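Local coordinates for sulfate adenylyltransferase (Allochromatium vinosum, PDB 4DNX), which catalyses the reaction of sulfate with ATP to give adenosine 5'-phosphosulfate and diphosphate, at residues A44-F52 with T176-R184; Q285-R296 with L323-N332. All coordinates share one frame; numbering follows the deposited sequence.

Interaction 1: A44-F52 with T176-R184; sequences AVMLGAGYF and TFRTAVEIR
The ring of Y51 lies against the first turn of helix 180-190. Over one face sit the backbone N of A180, offset toward the rim, and the methyl of A180, whose CB is 3.9 Å from the ring centroid and 21° off the normal, a CH-pi contact; alanine's single methyl lies directly over the ring. At the phenolic edge, near the ring plane, come the carbonyl of R178 and CD1 of I183. The hydroxyl donates to that carbonyl, OH of Y51 to O of R178 being 2.8 Å, and arrives above the carbonyl plane rather than on a lone pair. With CG of Y51 anti to its own carbonyl carbon (chi1 -74°), the ring reaches across to the other segment, and its OH also bonds to H227 NE2. The second ring, F177, meets CG1 of V45 through CZ at 4.2 Å, and CB of A49 a little farther off, both obliquely.

Two helix ends meet here, joining the PUA-like part of the chain to the ATP-sulfurylase part. Helix 38-48 closes in a Schellman motif, where G50 takes a positive phi that suits glycine; having no side chain, G50 lets the first turn of helix 180-190 come close. The carbonyl of A49, at this helix end, accepts from the first-turn amide of A180, with A180 N to A49 O at 2.9 Å and the N-H bent to 135°. T179 is the N-cap: its OG1 accepts from N of E182 at 2.9 Å, while CG2 packs on CB of A49, so the branched threonine serves both tasks. The same OG1 bonds to D175 of the second subunit, and R178 forms a salt bridge with E182 of that subunit, placing this helix start at the dimer interface.

Interaction 2: Q285-R296 with L323-N332; sequences QNMGATHFIIGR and LAIEIFRADN
Q285 reaches from the last turn of helix 274-287 to the backbone leading into strand 326-329. Its CB packs on CB and CG2 of I325. CG stands anti to the backbone N (chi1 -178°) and the extended chain carries CD to the amides beyond. OE1 accepts twice, from N of A324 at 2.7 Å and N of I325 at 3.0 Å, both donors on the same face of the amide plane. NE2 turns to the carbonyl of K3, so glutamine, with an acceptor and a donor at one tip, suits the place.

Strands 291-294 and 326-329 are the two parallel strands of a beta-alpha-beta unit whose crossover is helix 309-316, with 326-329 at the border of the five-stranded Rossmann-like sheet. Their ladder runs from E326 N to T290 O through to A330 N to I294 O at 2.9 Å. On one face CD1 of I327 meets CD1 of I294 at 3.8 Å and lies at the edge of the F292 ring, apolar residues suited to a face covered by helices 274-287 and 309-316. On the other, the H291 ring lies beside E326, planes 50° apart, and water 2 meets its NE2 in the ring plane. Beyond the strands, R296 NH2 forms a salt bridge with D331, its N-H meeting the syn lone pair of OD1 with NH2 to OD1 at 3.2 Å, and that oxygen also accepts from N332 N.

Interaction 1 is buried and interaction 2 only partly so, its E326 and R296 lying at the surface. The first joins two helix ends from the PUA-like and ATP-sulfurylase family regions, with a few bonds to backbone carbonyls and small residues allowing close approach; the second joins neighbouring strands within the latter region through a regular ladder, with charged pairing beyond it. The second subunit touches interaction 1 but not interaction 2. The two meet at the end of helix 274-287: N286 ND2 bonds to the carbonyl of Y51, the N286 carbonyl accepts from NE of R184, and I183 packs on the carbonyl of M287. That helix end thus links the contact between the two regions to the sheet border.

Interaction 1: A44-F52 with T176-R184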
ATOM      1  N   ALA A  44      10.153  13.775  -6.966  1.00 10.16           N
ATOM      2  CA  ALA A  44      10.478  12.456  -7.533  1.00  9.91           C
ATOM      3  C   ALA A  44       9.506  11.378  -7.098  1.00  9.61           C
ATOM      4  O   ALA A  44       9.152  10.506  -7.870  1.00 11.14           O
ATOM      5  CB  ALA A  44      11.937  12.028  -7.142  1.00  9.85           C
ATOM      6  N   VAL A  45       9.076  11.447  -5.834  1.00  9.33           N
ATOM      7  CA  VAL A  45       8.095  10.467  -5.324  1.00  8.80           C
ATOM      8  C   VAL A  45       6.766  10.648  -6.076  1.00  9.62           C
ATOM      9  O   VAL A  45       6.152   9.611  -6.491  1.00  9.66           O
ATOM     10  CB  VAL A  45       7.912  10.594  -3.804  1.00  8.57           C
ATOM     11  CG1 VAL A  45       6.733   9.721  -3.345  1.00  7.92           C
ATOM     12  CG2 VAL A  45       9.144  10.111  -3.093  1.00  8.93           C
ATOM     13  N   MET A  46       6.346  11.910  -6.284  1.00  9.35           N
ATOM     14  CA  MET A  46       5.064  12.206  -6.981  1.00  8.99           C
ATOM     15  C   MET A  46       5.171  11.725  -8.447  1.00  8.95           C
ATOM     16  O   MET A  46       4.216  11.145  -8.993  1.00 11.80           O
ATOM     17  CB  MET A  46       4.673  13.701  -6.910  1.00  9.19           C
ATOM     18  CG  MET A  46       4.356  14.177  -5.467  1.00  9.00           C
ATOM     19  SD  MET A  46       2.754  13.479  -4.909  1.00 11.60           S
ATOM     20  CE  MET A  46       1.654  14.612  -5.656  1.00 11.16           C
ATOM     21  N   LEU A  47       6.316  11.963  -9.073  1.00  8.73           N
ATOM     22  CA  LEU A  47       6.524  11.427 -10.434  1.00  9.00           C
ATOM     23  C   LEU A  47       6.499   9.882 -10.457  1.00  9.60           C
ATOM     24  O   LEU A  47       5.903   9.253 -11.374  1.00  8.94           O
ATOM     25  CB  LEU A  47       7.905  11.917 -10.948  1.00 10.00           C
ATOM     26  CG  LEU A  47       7.870  13.382 -11.462  1.00 10.92           C
ATOM     27  CD1 LEU A  47       9.330  13.873 -11.528  1.00 12.88           C
ATOM     28  CD2 LEU A  47       7.178  13.442 -12.818  1.00 12.13           C
ATOM     29  N   GLY A  48       7.189   9.255  -9.509  1.00  9.41           N
ATOM     30  CA  GLY A  48       7.225   7.781  -9.384  1.00  9.78           C
ATOM     31  C   GLY A  48       5.833   7.186  -9.224  1.00  9.43           C
ATOM     32  O   GLY A  48       5.551   6.140  -9.780  1.00 10.50           O
ATOM     33  N   ALA A  49       4.980   7.903  -8.488  1.00 10.00           N
ATOM     34  CA  ALA A  49       3.658   7.366  -8.052  1.00 10.35           C
ATOM     35  C   ALA A  49       2.560   7.720  -9.048  1.00 11.51           C
ATOM     36  O   ALA A  49       1.394   7.343  -8.842  1.00 13.13           O
ATOM     37  CB  ALA A  49       3.327   7.939  -6.673  1.00 12.14           C
ATOM     38  N   GLY A  50       2.909   8.406 -10.142  1.00 11.00           N
ATOM     39  CA  GLY A  50       1.931   8.720 -11.211  1.00 10.56           C
ATOM     40  C   GLY A  50       1.103   9.992 -10.977  1.00 10.53           C
ATOM     41  O   GLY A  50       0.287  10.388 -11.831  1.00 10.61           O
ATOM     42  N   TYR A  51       1.295  10.651  -9.840  1.00  9.73           N
ATOM     43  CA  TYR A  51       0.552  11.875  -9.569  1.00  9.53           C
ATOM     44  C   TYR A  51       0.890  13.011 -10.565  1.00  9.54           C
ATOM     45  O   TYR A  51       0.032  13.855 -10.872  1.00  9.96           O
ATOM     46  CB  TYR A  51       0.827  12.341  -8.151  1.00  8.85           C
ATOM     47  CG  TYR A  51       0.131  11.491  -7.092  1.00  8.69           C
ATOM     48  CD1 TYR A  51      -1.268  11.537  -6.951  1.00 10.02           C
ATOM     49  CD2 TYR A  51       0.871  10.664  -6.225  1.00  9.08           C
ATOM     50  CE1 TYR A  51      -1.919  10.760  -5.978  1.00  9.84           C
ATOM     51  CE2 TYR A  51       0.276   9.888  -5.244  1.00  9.48           C
ATOM     52  CZ  TYR A  51      -1.147   9.948  -5.118  1.00  9.74           C
ATOM     53  OH  TYR A  51      -1.749   9.207  -4.139  1.00 11.36           O
ATOM     54  N   PHE A  52       2.145  13.060 -11.047  1.00 10.18           N
ATOM     55  CA  PHE A  52       2.554  14.119 -11.976  1.00 10.45           C
ATOM     56  C   PHE A  52       2.661  13.599 -13.409  1.00 10.86           C
ATOM     57  O   PHE A  52       3.350  14.159 -14.272  1.00 12.10           O
ATOM     58  CB  PHE A  52       3.875  14.764 -11.514  1.00 10.45           C
ATOM     59  CG  PHE A  52       3.772  15.587 -10.244  1.00 10.49           C
ATOM     60  CD1 PHE A  52       2.542  15.915  -9.629  1.00 10.81           C
ATOM     61  CD2 PHE A  52       4.938  16.002  -9.641  1.00 10.42           C
ATOM     62  CE1 PHE A  52       2.507  16.694  -8.467  1.00 10.89           C
ATOM     63  CE2 PHE A  52       4.923  16.788  -8.444  1.00 11.29           C
ATOM     64  CZ  PHE A  52       3.737  17.112  -7.861  1.00 11.31           C
ATOM     65  N   THR A 176      -1.398   3.397   4.458  1.00 15.10           N
ATOM     66  CA  THR A 176      -2.116   4.523   3.918  1.00 14.28           C
ATOM     67  C   THR A 176      -1.497   5.113   2.650  1.00 13.73           C
ATOM     68  O   THR A 176      -2.223   5.566   1.777  1.00 14.07           O
ATOM     69  CB  THR A 176      -2.326   5.653   4.965  1.00 19.33           C
ATOM     70  OG1 THR A 176      -1.073   5.977   5.554  1.00 20.42           O
ATOM     71  CG2 THR A 176      -3.264   5.155   6.075  1.00 18.84           C
ATOM     72  N   PHE A 177      -0.158   5.098   2.535  1.00 11.18           N
ATOM     73  CA  PHE A 177       0.467   5.621   1.342  1.00 12.14           C
ATOM     74  C   PHE A 177      -0.027   4.855   0.128  1.00 10.98           C
ATOM     75  O   PHE A 177      -0.014   3.619   0.154  1.00 12.48           O
ATOM     76  CB  PHE A 177       2.005   5.551   1.377  1.00 12.73           C
ATOM     77  CG  PHE A 177       2.629   6.032   0.112  1.00 12.42           C
ATOM     78  CD1 PHE A 177       2.842   7.400  -0.109  1.00 12.53           C
ATOM     79  CD2 PHE A 177       2.926   5.110  -0.937  1.00 13.77           C
ATOM     80  CE1 PHE A 177       3.396   7.851  -1.321  1.00 13.77           C
ATOM     81  CE2 PHE A 177       3.421   5.569  -2.182  1.00 13.72           C
ATOM     82  CZ  PHE A 177       3.690   6.934  -2.347  1.00 13.57           C
ATOM     83  N   ARG A 178      -0.461   5.616  -0.901  1.00 11.03           N
ATOM     84  CA  ARG A 178      -0.957   5.019  -2.171  1.00 11.35           C
ATOM     85  C   ARG A 178      -0.441   5.806  -3.351  1.00 10.97           C
ATOM     86  O   ARG A 178      -0.315   7.017  -3.285  1.00 13.19           O
ATOM     87  CB  ARG A 178      -2.495   5.125  -2.257  1.00 14.40           C
ATOM     88  CG  ARG A 178      -3.148   4.226  -1.313  1.00 20.60           C
ATOM     89  CD  ARG A 178      -3.178   2.779  -1.811  1.00 27.58           C
ATOM     90  NE  ARG A 178      -4.053   2.059  -0.909  1.00 27.21           N
ATOM     91  CZ  ARG A 178      -3.731   1.679   0.328  1.00 38.69           C
ATOM     92  NH1 ARG A 178      -2.506   1.890   0.827  1.00 34.29           N
ATOM     93  NH2 ARG A 178      -4.643   1.060   1.073  1.00 41.19           N
ATOM     94  N   THR A 179      -0.168   5.092  -4.431  1.00 10.44           N
ATOM     95  CA  THR A 179       0.133   5.736  -5.695  1.00 10.61           C
ATOM     96  C   THR A 179      -1.157   6.182  -6.355  1.00  9.98           C
ATOM     97  O   THR A 179      -2.247   5.665  -6.032  1.00 10.53           O
ATOM     98  CB  THR A 179       0.859   4.766  -6.663  1.00 10.24           C
ATOM     99  OG1 THR A 179       0.018   3.625  -6.935  1.00 10.41           O
ATOM    100  CG2 THR A 179       2.197   4.313  -6.033  1.00 11.78           C
ATOM    101  N   ALA A 180      -1.046   7.118  -7.303  1.00  9.91           N
ATOM    102  CA  ALA A 180      -2.233   7.498  -8.122  1.00  9.58           C
ATOM    103  C   ALA A 180      -2.705   6.266  -8.913  1.00 10.97           C
ATOM    104  O   ALA A 180      -3.908   6.103  -9.154  1.00 11.19           O
ATOM    105  CB  ALA A 180      -1.858   8.595  -9.120  1.00  9.87           C
ATOM    106  N   VAL A 181      -1.759   5.421  -9.333  1.00  9.79           N
ATOM    107  CA  VAL A 181      -2.057   4.208 -10.080  1.00 11.58           C
ATOM    108  C   VAL A 181      -3.011   3.302  -9.253  1.00 11.12           C
ATOM    109  O   VAL A 181      -4.050   2.831  -9.769  1.00 11.82           O
ATOM    110  CB  VAL A 181      -0.748   3.449 -10.456  1.00 12.50           C
ATOM    111  CG1 VAL A 181      -1.062   2.052 -11.010  1.00 13.45           C
ATOM    112  CG2 VAL A 181       0.117   4.315 -11.438  1.00 13.64           C
ATOM    113  N   GLU A 182      -2.680   3.107  -7.982  1.00 10.83           N
ATOM    114  CA  GLU A 182      -3.477   2.165  -7.161  1.00 12.08           C
ATOM    115  C   GLU A 182      -4.817   2.795  -6.753  1.00 12.07           C
ATOM    116  O   GLU A 182      -5.825   2.057  -6.679  1.00 13.71           O
ATOM    117  CB  GLU A 182      -2.690   1.743  -5.925  1.00 15.53           C
ATOM    118  CG  GLU A 182      -3.398   0.669  -5.020  1.00 17.20           C
ATOM    119  CD  GLU A 182      -3.860  -0.631  -5.745  1.00 21.01           C
ATOM    120  OE1 GLU A 182      -3.382  -0.968  -6.860  1.00 21.53           O
ATOM    121  OE2 GLU A 182      -4.697  -1.362  -5.145  1.00 24.11           O
ATOM    122  N   ILE A 183      -4.833   4.104  -6.512  1.00 10.57           N
ATOM    123  CA  ILE A 183      -6.139   4.775  -6.197  1.00 10.92           C
ATOM    124  C   ILE A 183      -7.078   4.624  -7.405  1.00 11.15           C
ATOM    125  O   ILE A 183      -8.274   4.240  -7.238  1.00 12.10           O
ATOM    126  CB  ILE A 183      -5.911   6.219  -5.823  1.00 10.54           C
ATOM    127  CG1 ILE A 183      -5.243   6.268  -4.447  1.00  9.98           C
ATOM    128  CG2 ILE A 183      -7.201   6.976  -5.796  1.00 10.02           C
ATOM    129  CD1 ILE A 183      -4.812   7.696  -3.972  1.00 10.11           C
ATOM    130  N   ARG A 184      -6.560   4.873  -8.635  1.00 10.84           N
ATOM    131  CA  ARG A 184      -7.374   4.674  -9.863  1.00 13.27           C
ATOM    132  C   ARG A 184      -7.907   3.222  -9.983  1.00 15.74           C
ATOM    133  O   ARG A 184      -9.092   3.016 -10.302  1.00 16.54           O
ATOM    134  CB  ARG A 184      -6.528   5.118 -11.119  1.00 14.55           C
ATOM    135  CG  ARG A 184      -7.178   5.178 -12.507  1.00 19.87           C
ATOM    136  CD  ARG A 184      -6.184   5.963 -13.431  1.00 18.34           C
ATOM    137  NE  ARG A 184      -6.396   7.437 -13.417  1.00 16.43           N
ATOM    138  CZ  ARG A 184      -7.280   8.050 -14.207  1.00 16.65           C
ATOM    139  NH1 ARG A 184      -8.077   7.336 -15.040  1.00 18.47           N
ATOM    140  NH2 ARG A 184      -7.450   9.363 -14.140  1.00 16.99           N
TER

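Interaction 2: Q285-R296 with L323-N332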
ATOM      1  N   GLN A 285      -6.993  14.651 -10.411  1.00 11.23           N
ATOM      2  CA  GLN A 285      -7.572  14.098 -11.659  1.00 11.85           C
ATOM      3  C   GLN A 285      -6.786  12.854 -12.031  1.00 11.89           C
ATOM      4  O   GLN A 285      -7.386  11.826 -12.421  1.00 12.26           O
ATOM      5  CB  GLN A 285      -7.564  15.128 -12.799  1.00 12.48           C
ATOM      6  CG  GLN A 285      -8.214  14.559 -14.088  1.00 13.27           C
ATOM      7  CD  GLN A 285      -8.339  15.578 -15.210  1.00 14.84           C
ATOM      8  OE1 GLN A 285      -8.651  16.755 -14.979  1.00 15.14           O
ATOM      9  NE2 GLN A 285      -8.159  15.111 -16.452  1.00 15.34           N
ATOM     10  N   ASN A 286      -5.452  12.930 -11.920  1.00 12.11           N
ATOM     11  CA  ASN A 286      -4.644  11.724 -12.222  1.00 11.81           C
ATOM     12  C   ASN A 286      -4.998  10.467 -11.393  1.00 12.25           C
ATOM     13  O   ASN A 286      -4.998   9.368 -11.913  1.00 12.84           O
ATOM     14  CB  ASN A 286      -3.136  12.031 -12.140  1.00 10.72           C
ATOM     15  CG  ASN A 286      -2.619  12.625 -13.424  1.00 11.74           C
ATOM     16  OD1 ASN A 286      -3.231  12.458 -14.482  1.00 12.18           O
ATOM     17  ND2 ASN A 286      -1.463  13.278 -13.356  1.00 11.01           N
ATOM     18  N   MET A 287      -5.337  10.661 -10.123  1.00 11.63           N
ATOM     19  CA  MET A 287      -5.718   9.555  -9.253  1.00 10.59           C
ATOM     20  C   MET A 287      -7.172   9.068  -9.513  1.00 11.37           C
ATOM     21  O   MET A 287      -7.511   7.968  -9.069  1.00 11.71           O
ATOM     22  CB  MET A 287      -5.431   9.902  -7.789  1.00 11.27           C
ATOM     23  CG  MET A 287      -6.589  10.564  -7.127  1.00 11.30           C
ATOM     24  SD  MET A 287      -6.074  11.124  -5.472  1.00 14.66           S
ATOM     25  CE  MET A 287      -7.704  11.649  -4.856  1.00 13.72           C
ATOM     26  N   GLY A 288      -7.978   9.809 -10.322  1.00 11.06           N
ATOM     27  CA  GLY A 288      -9.295   9.327 -10.727  1.00 12.16           C
ATOM     28  C   GLY A 288     -10.485  10.068 -10.115  1.00 12.78           C
ATOM     29  O   GLY A 288     -11.643   9.678 -10.344  1.00 13.08           O
ATOM     30  N   ALA A 289     -10.208  11.113  -9.334  1.00 11.79           N
ATOM     31  CA  ALA A 289     -11.306  11.906  -8.757  1.00 11.91           C
ATOM     32  C   ALA A 289     -11.944  12.766  -9.837  1.00 12.43           C
ATOM     33  O   ALA A 289     -11.239  13.278 -10.736  1.00 13.80           O
ATOM     34  CB  ALA A 289     -10.814  12.779  -7.605  1.00 11.91           C
ATOM     35  N   THR A 290     -13.266  12.932  -9.744  1.00 13.41           N
ATOM     36  CA  THR A 290     -14.008  13.753 -10.682  1.00 13.97           C
ATOM     37  C   THR A 290     -14.294  15.155 -10.134  1.00 13.81           C
ATOM     38  O   THR A 290     -14.630  16.069 -10.914  1.00 13.92           O
ATOM     39  CB  THR A 290     -15.348  13.073 -11.122  1.00 15.29           C
ATOM     40  OG1 THR A 290     -16.153  12.815  -9.974  1.00 14.34           O
ATOM     41  CG2 THR A 290     -15.130  11.764 -11.859  1.00 15.54           C
ATOM     42  N   HIS A 291     -14.218  15.304  -8.807  1.00 13.68           N
ATOM     43  CA  HIS A 291     -14.531  16.547  -8.099  1.00 13.70           C
ATOM     44  C   HIS A 291     -13.504  16.745  -6.984  1.00 13.53           C
ATOM     45  O   HIS A 291     -13.064  15.775  -6.377  1.00 15.68           O
ATOM     46  CB  HIS A 291     -15.947  16.462  -7.523  1.00 15.07           C
ATOM     47  CG  HIS A 291     -16.999  16.429  -8.581  1.00 15.90           C
ATOM     48  ND1 HIS A 291     -17.353  15.269  -9.250  1.00 16.89           N
ATOM     49  CD2 HIS A 291     -17.744  17.417  -9.127  1.00 16.97           C
ATOM     50  CE1 HIS A 291     -18.271  15.544 -10.155  1.00 17.37           C
ATOM     51  NE2 HIS A 291     -18.528  16.840 -10.101  1.00 17.83           N
ATOM     52  N   PHE A 292     -13.151  17.983  -6.690  1.00 12.88           N
ATOM     53  CA  PHE A 292     -12.177  18.292  -5.673  1.00 12.42           C
ATOM     54  C   PHE A 292     -12.694  19.444  -4.832  1.00 13.03           C
ATOM     55  O   PHE A 292     -13.119  20.460  -5.384  1.00 13.69           O
ATOM     56  CB  PHE A 292     -10.839  18.707  -6.333  1.00 13.71           C
ATOM     57  CG  PHE A 292      -9.788  19.163  -5.347  1.00 14.76           C
ATOM     58  CD1 PHE A 292      -9.524  18.440  -4.197  1.00 14.72           C
ATOM     59  CD2 PHE A 292      -9.017  20.292  -5.627  1.00 16.36           C
ATOM     60  CE1 PHE A 292      -8.519  18.857  -3.271  1.00 15.74           C
ATOM     61  CE2 PHE A 292      -8.038  20.715  -4.740  1.00 16.18           C
ATOM     62  CZ  PHE A 292      -7.780  20.004  -3.568  1.00 15.38           C
ATOM     63  N   ILE A 293     -12.694  19.274  -3.513  1.00 12.86           N
ATOM     64  CA  ILE A 293     -13.237  20.308  -2.607  1.00 13.41           C
ATOM     65  C   ILE A 293     -12.139  21.356  -2.335  1.00 13.95           C
ATOM     66  O   ILE A 293     -11.033  21.018  -1.858  1.00 13.57           O
ATOM     67  CB  ILE A 293     -13.636  19.693  -1.265  1.00 13.83           C
ATOM     68  CG1 ILE A 293     -14.847  18.781  -1.437  1.00 14.18           C
ATOM     69  CG2 ILE A 293     -13.978  20.790  -0.189  1.00 15.19           C
ATOM     70  CD1 ILE A 293     -15.197  17.974  -0.174  1.00 14.20           C
ATOM     71  N   ILE A 294     -12.484  22.615  -2.568  1.00 14.03           N
ATOM     72  CA  ILE A 294     -11.597  23.767  -2.266  1.00 14.52           C
ATOM     73  C   ILE A 294     -12.440  24.746  -1.450  1.00 15.24           C
ATOM     74  O   ILE A 294     -13.431  25.262  -1.929  1.00 15.69           O
ATOM     75  CB  ILE A 294     -11.119  24.461  -3.576  1.00 15.81           C
ATOM     76  CG1 ILE A 294     -10.311  23.460  -4.414  1.00 15.34           C
ATOM     77  CG2 ILE A 294     -10.311  25.824  -3.290  1.00 16.30           C
ATOM     78  CD1 ILE A 294      -9.579  24.048  -5.606  1.00 16.54           C
ATOM     79  N   GLY A 295     -12.026  24.969  -0.215  1.00 15.30           N
ATOM     80  CA  GLY A 295     -12.671  25.938   0.683  1.00 16.97           C
ATOM     81  C   GLY A 295     -11.964  27.284   0.763  1.00 18.50           C
ATOM     82  O   GLY A 295     -11.190  27.642  -0.124  1.00 21.01           O
ATOM     83  N   ARG A 296     -12.199  28.022   1.846  1.00 18.78           N
ATOM     84  CA  ARG A 296     -11.583  29.335   2.070  1.00 20.47           C
ATOM     85  C   ARG A 296     -10.105  29.192   2.378  1.00 20.49           C
ATOM     86  O   ARG A 296      -9.711  28.286   3.135  1.00 18.71           O
ATOM     87  CB  ARG A 296     -12.296  29.977   3.255  1.00 24.45           C
ATOM     88  CG  ARG A 296     -11.868  31.375   3.608  1.00 28.76           C
ATOM     89  CD  ARG A 296     -12.658  31.858   4.827  1.00 31.88           C
ATOM     90  NE  ARG A 296     -14.048  32.137   4.486  1.00 36.33           N
ATOM     91  CZ  ARG A 296     -14.534  33.348   4.221  1.00 37.24           C
ATOM     92  NH1 ARG A 296     -13.750  34.417   4.252  1.00 37.40           N
ATOM     93  NH2 ARG A 296     -15.811  33.491   3.921  1.00 41.53           N
ATOM     94  N   LEU A 323      -8.145  20.787 -17.756  1.00 20.60           N
ATOM     95  CA  LEU A 323      -8.551  19.896 -16.670  1.00 19.28           C
ATOM     96  C   LEU A 323      -9.972  19.468 -16.872  1.00 20.62           C
ATOM     97  O   LEU A 323     -10.803  20.267 -17.264  1.00 22.08           O
ATOM     98  CB  LEU A 323      -8.474  20.603 -15.305  1.00 19.34           C
ATOM     99  CG  LEU A 323      -7.056  20.875 -14.777  1.00 18.86           C
ATOM    100  CD1 LEU A 323      -7.125  21.736 -13.516  1.00 21.54           C
ATOM    101  CD2 LEU A 323      -6.290  19.600 -14.485  1.00 21.89           C
ATOM    102  N   ALA A 324     -10.254  18.207 -16.568  1.00 18.54           N
ATOM    103  CA  ALA A 324     -11.614  17.721 -16.575  1.00 18.39           C
ATOM    104  C   ALA A 324     -12.224  17.655 -15.190  1.00 17.29           C
ATOM    105  O   ALA A 324     -13.443  17.658 -15.062  1.00 17.50           O
ATOM    106  CB  ALA A 324     -11.722  16.364 -17.287  1.00 19.83           C
ATOM    107  N   ILE A 325     -11.379  17.566 -14.155  1.00 15.52           N
ATOM    108  CA  ILE A 325     -11.870  17.555 -12.757  1.00 14.87           C
ATOM    109  C   ILE A 325     -12.586  18.873 -12.456  1.00 16.36           C
ATOM    110  O   ILE A 325     -12.175  19.945 -12.965  1.00 17.05           O
ATOM    111  CB  ILE A 325     -10.725  17.254 -11.759  1.00 14.01           C
ATOM    112  CG1 ILE A 325     -11.255  17.027 -10.326  1.00 13.49           C
ATOM    113  CG2 ILE A 325      -9.605  18.352 -11.795  1.00 12.93           C
ATOM    114  CD1 ILE A 325     -10.198  16.394  -9.323  1.00 13.33           C
ATOM    115  N   GLU A 326     -13.654  18.799 -11.657  1.00 16.28           N
ATOM    116  CA  GLU A 326     -14.470  19.981 -11.326  1.00 18.58           C
ATOM    117  C   GLU A 326     -14.230  20.361  -9.866  1.00 17.91           C
ATOM    118  O   GLU A 326     -13.903  19.507  -9.062  1.00 17.25           O
ATOM    119  CB  GLU A 326     -15.954  19.669 -11.524  1.00 22.33           C
ATOM    120  CG  GLU A 326     -16.342  19.473 -12.979  1.00 32.25           C
ATOM    121  CD  GLU A 326     -17.814  19.168 -13.130  1.00 43.00           C
ATOM    122  OE1 GLU A 326     -18.149  18.138 -13.774  1.00 51.80           O
ATOM    123  OE2 GLU A 326     -18.639  19.946 -12.585  1.00 47.80           O
ATOM    124  N   ILE A 327     -14.399  21.644  -9.535  1.00 17.57           N
ATOM    125  CA  ILE A 327     -14.175  22.093  -8.171  1.00 17.87           C
ATOM    126  C   ILE A 327     -15.520  22.197  -7.470  1.00 17.89           C
ATOM    127  O   ILE A 327     -16.462  22.770  -8.030  1.00 19.52           O
ATOM    128  CB  ILE A 327     -13.470  23.474  -8.136  1.00 17.82           C
ATOM    129  CG1 ILE A 327     -12.084  23.414  -8.846  1.00 17.23           C
ATOM    130  CG2 ILE A 327     -13.342  23.988  -6.661  1.00 17.21           C
ATOM    131  CD1 ILE A 327     -11.199  22.203  -8.499  1.00 15.83           C
ATOM    132  N   PHE A 328     -15.598  21.647  -6.260  1.00 16.83           N
ATOM    133  CA  PHE A 328     -16.692  21.930  -5.360  1.00 16.99           C
ATOM    134  C   PHE A 328     -16.233  23.081  -4.457  1.00 17.47           C
ATOM    135  O   PHE A 328     -15.256  22.924  -3.717  1.00 16.67           O
ATOM    136  CB  PHE A 328     -17.036  20.726  -4.474  1.00 15.82           C
ATOM    137  CG  PHE A 328     -18.183  21.030  -3.516  1.00 17.50           C
ATOM    138  CD1 PHE A 328     -17.943  21.435  -2.211  1.00 17.12           C
ATOM    139  CD2 PHE A 328     -19.491  20.964  -3.974  1.00 18.12           C
ATOM    140  CE1 PHE A 328     -19.045  21.753  -1.342  1.00 19.62           C
ATOM    141  CE2 PHE A 328     -20.580  21.264  -3.111  1.00 19.69           C
ATOM    142  CZ  PHE A 328     -20.335  21.660  -1.809  1.00 19.14           C
ATOM    143  N   ARG A 329     -16.923  24.212  -4.546  1.00 18.93           N
ATOM    144  CA  ARG A 329     -16.490  25.430  -3.851  1.00 20.16           C
ATOM    145  C   ARG A 329     -17.117  25.446  -2.466  1.00 20.66           C
ATOM    146  O   ARG A 329     -18.327  25.654  -2.336  1.00 22.09           O
ATOM    147  CB  ARG A 329     -16.908  26.670  -4.649  1.00 21.95           C
ATOM    148  CG  ARG A 329     -16.112  26.844  -5.921  1.00 23.21           C
ATOM    149  CD  ARG A 329     -16.606  28.051  -6.752  1.00 28.61           C
ATOM    150  NE  ARG A 329     -15.713  28.240  -7.899  1.00 32.55           N
ATOM    151  CZ  ARG A 329     -15.648  29.350  -8.633  1.00 36.10           C
ATOM    152  NH1 ARG A 329     -16.442  30.381  -8.374  1.00 38.03           N
ATOM    153  NH2 ARG A 329     -14.800  29.411  -9.646  1.00 36.37           N
ATOM    154  N   ALA A 330     -16.291  25.188  -1.461  1.00 19.33           N
ATOM    155  CA  ALA A 330     -16.730  25.167  -0.062  1.00 20.00           C
ATOM    156  C   ALA A 330     -16.554  26.530   0.620  1.00 21.23           C
ATOM    157  O   ALA A 330     -15.919  27.448   0.085  1.00 21.41           O
ATOM    158  CB  ALA A 330     -15.970  24.092   0.696  1.00 18.13           C
ATOM    159  N   ASP A 331     -17.151  26.664   1.804  1.00 22.21           N
ATOM    160  CA  ASP A 331     -17.052  27.882   2.615  1.00 23.98           C
ATOM    161  C   ASP A 331     -17.277  27.451   4.071  1.00 24.30           C
ATOM    162  O   ASP A 331     -17.518  26.254   4.338  1.00 23.30           O
ATOM    163  CB  ASP A 331     -18.094  28.899   2.146  1.00 26.43           C
ATOM    164  CG  ASP A 331     -17.773  30.331   2.564  1.00 29.31           C
ATOM    165  OD1 ASP A 331     -16.971  30.538   3.492  1.00 30.83           O
ATOM    166  OD2 ASP A 331     -18.361  31.257   1.966  1.00 30.67           O
ATOM    167  N   ASN A 332     -17.183  28.407   4.996  1.00 25.73           N
ATOM    168  CA  ASN A 332     -17.335  28.145   6.434  1.00 27.09           C
ATOM    169  C   ASN A 332     -18.659  27.440   6.744  1.00 24.30           C
ATOM    170  O   ASN A 332     -19.698  27.755   6.148  1.00 24.25           O
ATOM    171  CB  ASN A 332     -17.310  29.453   7.225  1.00 31.15           C
ATOM    172  CG  ASN A 332     -15.961  30.193   7.143  1.00 35.03           C
ATOM    173  OD1 ASN A 332     -14.891  29.584   7.141  1.00 38.05           O
ATOM    174  ND2 ASN A 332     -16.031  31.519   7.119  1.00 41.68           N
TER
HETATM  175  O   HOH W   1     -15.428  15.976 -13.486  1.00 20.40           O
HETATM  176  O   HOH W   2     -20.659  17.725 -11.864  1.00 39.03           O